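Local coordinates for protein Alpha/beta hydrolase (Streptomyces albidoflavus, PDB 6KSU) that probably cyclises non-ribosomal peptides by heterochiral macrolactamization, acting as a stand-alone cyclase of the penicillin-binding-protein and beta-lactamase family, at residues A[172-177]-A[464-469]; A[132-137]-A[306-311]. All coordinates share one frame; numbering follows the deposited sequence.

Interaction 1: residues A[172-177]-A[464-469]; sequences FSYSNT and GGRAMH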
# COMPACT_ATOMS: atom_id res chain seq x y z
N PHE A 172 2.85 13.73 5.32
CA PHE A 172 2.61 12.34 4.98
C PHE A 172 3.85 11.50 5.26
O PHE A 172 4.97 11.88 4.89
CB PHE A 172 2.21 12.24 3.51
CG PHE A 172 1.99 10.82 3.04
CD1 PHE A 172 0.71 10.24 3.11
CD2 PHE A 172 3.04 10.06 2.54
CE1 PHE A 172 0.48 8.94 2.70
CE2 PHE A 172 2.81 8.73 2.10
CZ PHE A 172 1.53 8.17 2.18
N SER A 173 3.67 10.37 5.94
CA SER A 173 4.71 9.36 6.00
C SER A 173 4.06 7.98 6.07
O SER A 173 3.32 7.69 7.02
CB SER A 173 5.66 9.58 7.18
OG SER A 173 6.71 8.63 7.16
N TYR A 174 4.34 7.13 5.08
CA TYR A 174 3.69 5.83 5.02
C TYR A 174 4.09 4.99 6.23
O TYR A 174 5.25 4.99 6.65
CB TYR A 174 4.09 5.12 3.73
CG TYR A 174 3.29 3.89 3.39
CD1 TYR A 174 2.31 3.93 2.39
CD2 TYR A 174 3.53 2.68 4.03
CE1 TYR A 174 1.59 2.78 2.04
CE2 TYR A 174 2.80 1.52 3.67
CZ TYR A 174 1.83 1.59 2.68
OH TYR A 174 1.12 0.46 2.33
N SER A 175 3.12 4.28 6.80
CA SER A 175 3.33 3.62 8.09
C SER A 175 2.49 2.35 8.16
O SER A 175 1.26 2.42 8.23
CB SER A 175 3.00 4.58 9.24
OG SER A 175 3.06 3.92 10.50
N ASN A 176 3.15 1.19 8.11
CA ASN A 176 2.46 -0.06 8.40
C ASN A 176 1.99 -0.08 9.85
O ASN A 176 0.90 -0.59 10.16
CB ASN A 176 3.40 -1.24 8.13
CG ASN A 176 3.68 -1.44 6.65
OD1 ASN A 176 2.76 -1.50 5.85
ND2 ASN A 176 4.96 -1.51 6.29
N THR A 177 2.82 0.45 10.74
CA THR A 177 2.49 0.49 12.16
C THR A 177 1.25 1.33 12.42
O THR A 177 0.44 1.01 13.29
CB THR A 177 3.69 1.04 12.93
OG1 THR A 177 4.85 0.28 12.55
CG2 THR A 177 3.47 0.95 14.44
N GLY A 464 10.06 7.98 -1.57
CA GLY A 464 9.26 6.76 -1.53
C GLY A 464 8.07 6.85 -0.57
O GLY A 464 7.66 5.84 0.01
N GLY A 465 7.54 8.05 -0.37
CA GLY A 465 6.43 8.28 0.54
C GLY A 465 6.74 8.11 2.01
O GLY A 465 5.82 8.22 2.83
N ARG A 466 7.99 7.86 2.40
CA ARG A 466 8.35 7.87 3.82
C ARG A 466 9.02 9.19 4.17
O ARG A 466 9.69 9.80 3.34
CB ARG A 466 9.29 6.71 4.17
CG ARG A 466 8.55 5.44 4.59
CD ARG A 466 8.09 4.66 3.36
NE ARG A 466 7.75 3.27 3.67
CZ ARG A 466 7.15 2.45 2.81
NH1 ARG A 466 6.85 2.90 1.59
NH2 ARG A 466 6.84 1.19 3.17
N ALA A 467 8.83 9.63 5.42
CA ALA A 467 9.56 10.75 6.01
C ALA A 467 10.66 10.19 6.90
O ALA A 467 10.57 9.09 7.44
CB ALA A 467 8.65 11.67 6.84
N MET A 468 11.73 10.96 7.02
CA MET A 468 12.81 10.64 7.95
C MET A 468 13.10 11.89 8.76
O MET A 468 13.31 12.96 8.18
CB MET A 468 14.05 10.15 7.20
CG MET A 468 13.69 9.13 6.12
SD MET A 468 14.93 7.91 5.69
CE MET A 468 15.64 7.48 7.26
N HIS A 469 13.14 11.74 10.08
CA HIS A 469 13.28 12.87 10.98
C HIS A 469 14.75 13.25 11.19
O HIS A 469 15.55 12.43 11.64
CB HIS A 469 12.65 12.53 12.33
CG HIS A 469 12.50 13.70 13.24
ND1 HIS A 469 12.28 13.58 14.59
CD2 HIS A 469 12.54 15.04 12.99
CE1 HIS A 469 12.18 14.78 15.14
NE2 HIS A 469 12.34 15.68 14.18
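A467 N donates a hydrogen bond to S173 OG at 2.9 Å, nearly straight at 169°; with OG anti to the backbone N of S173 (chi1 -176°), the hydroxyl reaches the start of strand 466-470. In a second bond between 172-177 and 464-469, Y174 N gives its hydrogen to G465 O over 2.9 Å, the donor tilted somewhat out of the carbonyl plane. That same oxygen gathers two weaker approaches: S173 CA comes as a C-H donor to within 3.5 Å of G465 O, and the ring atom F172 CE2 lies 3.1 Å from it.

The strand belongs to the C-terminal eight-stranded antiparallel barrel, whereas 172-177 leads into helix 176-189 of the beta-lactamase-like domain, so the contact docks the barrel beside the probable catalytic centre. Y174 appears to be the tyrosine of a Y-x-N motif, as in penicillin-binding proteins, and N176 OD1 accepts a hydrogen bond from K86.

R466 lies alongside Y174. Its chain bends at chi2, and the guanidinium runs beside the Y174 ring with the planes 24° apart. Y174 CD2 lies over one guanidinium face, toward its rim, 3.7 Å from R466 NH2. In the guanidinium plane, NH1 makes a weak hydrogen bond back to G464 O. R466 NE forms a salt bridge with D140, which also accepts from N176 N.

Among the apolar contacts, the A467 methyl packs 3.7 Å from S173 CB, and Y174 CB lies 4.0 Å from R466 CD.

Interaction 2: residues A[132-137]-A[306-311]; sequences LSHTAG and DGWGLG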
# COMPACT_ATOMS: atom_id res chain seq x y z
N LEU A 132 -5.44 6.67 9.10
CA LEU A 132 -5.90 6.23 7.78
C LEU A 132 -5.08 6.84 6.66
O LEU A 132 -4.85 6.20 5.62
CB LEU A 132 -7.38 6.61 7.59
CG LEU A 132 -8.53 5.66 8.00
CD1 LEU A 132 -8.45 4.29 7.32
CD2 LEU A 132 -8.66 5.45 9.46
N SER A 133 -4.63 8.08 6.85
CA SER A 133 -4.04 8.89 5.79
C SER A 133 -2.53 8.93 5.89
O SER A 133 -1.89 9.63 5.10
CB SER A 133 -4.62 10.31 5.83
OG SER A 133 -4.41 10.93 7.09
N HIS A 134 -1.96 8.22 6.85
CA HIS A 134 -0.52 8.21 7.07
C HIS A 134 -0.00 9.60 7.44
O HIS A 134 1.11 9.99 7.08
CB HIS A 134 0.24 7.65 5.86
CG HIS A 134 -0.15 6.24 5.51
ND1 HIS A 134 0.34 5.14 6.18
CD2 HIS A 134 -0.99 5.76 4.56
CE1 HIS A 134 -0.19 4.04 5.67
NE2 HIS A 134 -0.99 4.40 4.68
N THR A 135 -0.80 10.38 8.16
CA THR A 135 -0.36 11.70 8.57
C THR A 135 -0.27 11.81 10.08
O THR A 135 -0.44 12.89 10.64
CB THR A 135 -1.30 12.78 8.02
OG1 THR A 135 -2.64 12.46 8.37
CG2 THR A 135 -1.17 12.93 6.52
N ALA A 136 -0.04 10.69 10.77
CA ALA A 136 -0.02 10.73 12.22
C ALA A 136 1.38 10.83 12.79
O ALA A 136 1.53 10.97 14.01
CB ALA A 136 -0.72 9.51 12.80
N GLY A 137 2.41 10.78 11.95
CA GLY A 137 3.76 10.85 12.46
C GLY A 137 4.26 9.57 13.08
O GLY A 137 5.29 9.59 13.76
N ASP A 306 0.02 11.03 -5.98
CA ASP A 306 -0.29 12.46 -5.97
C ASP A 306 -1.10 12.90 -4.75
O ASP A 306 -1.04 14.07 -4.37
CB ASP A 306 -1.03 12.83 -7.25
CG ASP A 306 -0.20 12.56 -8.46
OD1 ASP A 306 0.97 13.01 -8.46
OD2 ASP A 306 -0.69 11.90 -9.40
N GLY A 307 -1.83 11.99 -4.13
CA GLY A 307 -2.53 12.31 -2.90
C GLY A 307 -2.91 11.03 -2.18
O GLY A 307 -2.92 9.95 -2.77
N TRP A 308 -3.23 11.17 -0.90
CA TRP A 308 -3.70 10.04 -0.11
C TRP A 308 -4.97 10.44 0.63
O TRP A 308 -5.06 11.56 1.16
CB TRP A 308 -2.67 9.55 0.89
CG TRP A 308 -2.63 8.06 1.01
CD1 TRP A 308 -3.46 7.27 1.75
CD2 TRP A 308 -1.71 7.18 0.35
NE1 TRP A 308 -3.11 5.94 1.59
CE2 TRP A 308 -2.04 5.86 0.74
CE3 TRP A 308 -0.63 7.37 -0.52
CZ2 TRP A 308 -1.33 4.76 0.30
CZ3 TRP A 308 0.07 6.28 -0.96
CH2 TRP A 308 -0.29 4.98 -0.56
N GLY A 309 -5.91 9.53 0.68
CA GLY A 309 -7.14 9.75 1.42
C GLY A 309 -7.20 8.84 2.62
O GLY A 309 -6.22 8.70 3.35
N LEU A 310 -8.34 8.20 2.86
CA LEU A 310 -8.45 7.24 3.95
C LEU A 310 -8.38 5.84 3.33
O LEU A 310 -9.37 5.28 2.89
CB LEU A 310 -9.75 7.45 4.73
CG LEU A 310 -10.06 8.92 5.07
CD1 LEU A 310 -11.41 9.04 5.81
CD2 LEU A 310 -8.94 9.54 5.89
N GLY A 311 -7.17 5.29 3.28
CA GLY A 311 -6.96 3.95 2.76
C GLY A 311 -6.93 3.83 1.26
O GLY A 311 -6.83 2.72 0.75
O HOH W 1 -3.23 3.31 3.04
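H134 turns the edge of its imidazole onto one face of the W308 indole, a T-shaped pair whose planes stand 88° apart. The leading atom is H134 CD2, 3.7 Å from W308 NE1 and displaced toward the indole rim; the centroids of the imidazole and the five-membered ring are 5.1 Å apart. With CG anti to the carbonyl carbon (chi1 -59°), the imidazole sits beside its own backbone N with the CD2 edge toward W308; H134 itself has positive phi and ends helix 128-132 in a Schellman motif. One water bridges the two rings: it accepts from W308 NE1 at 3.0 Å and lies in the imidazole plane, hydrogen-bonded to H134 NE2 at the same length. Stack and water together should restrict rotation of both rings.

The aliphatic pair meets at an angle. L310 sets its CD2 3.7 Å from L132 CB, while L310 CB packs against both CB and CG of L132. Between the leucines and the rings the backbones touch: S133 CA points a C-H at G309 O, 3.3 Å away, and G311 N makes a weak bond to L132 O, which also accepts from Y179 OH.

Helix 85-98 lies against this contact, with A90 and V93 touching L132, M94 touching L310 and K86 touching H134. W308 comes from the short edge strand 307-308 of the seven-stranded antiparallel sheet, so the contact ties the end of helix 128-132 to that edge, next to strand 313-315.

Interactions 1 and 2 have centres 10 Å apart and meet directly through 172-177 and 132-137. S173 N lies 2.8 Å from H134 O, probably hydrogen-bonded, while F172 CE1 packs 3.4 Å from H134 CB. The H134 ring stacks on Y174, and F172 also meets W308, so the aromatic groups of the two contacts form one continuous cluster. This cluster borders the probable active site: S83 and K86 fit an SxxK pattern, Y174 OH makes weak hydrogen bonds to both, and W308 touches the same group. Interaction 1 brings the C-terminal barrel to this centre; interaction 2 joins parts of the beta-lactamase-like domain next to it.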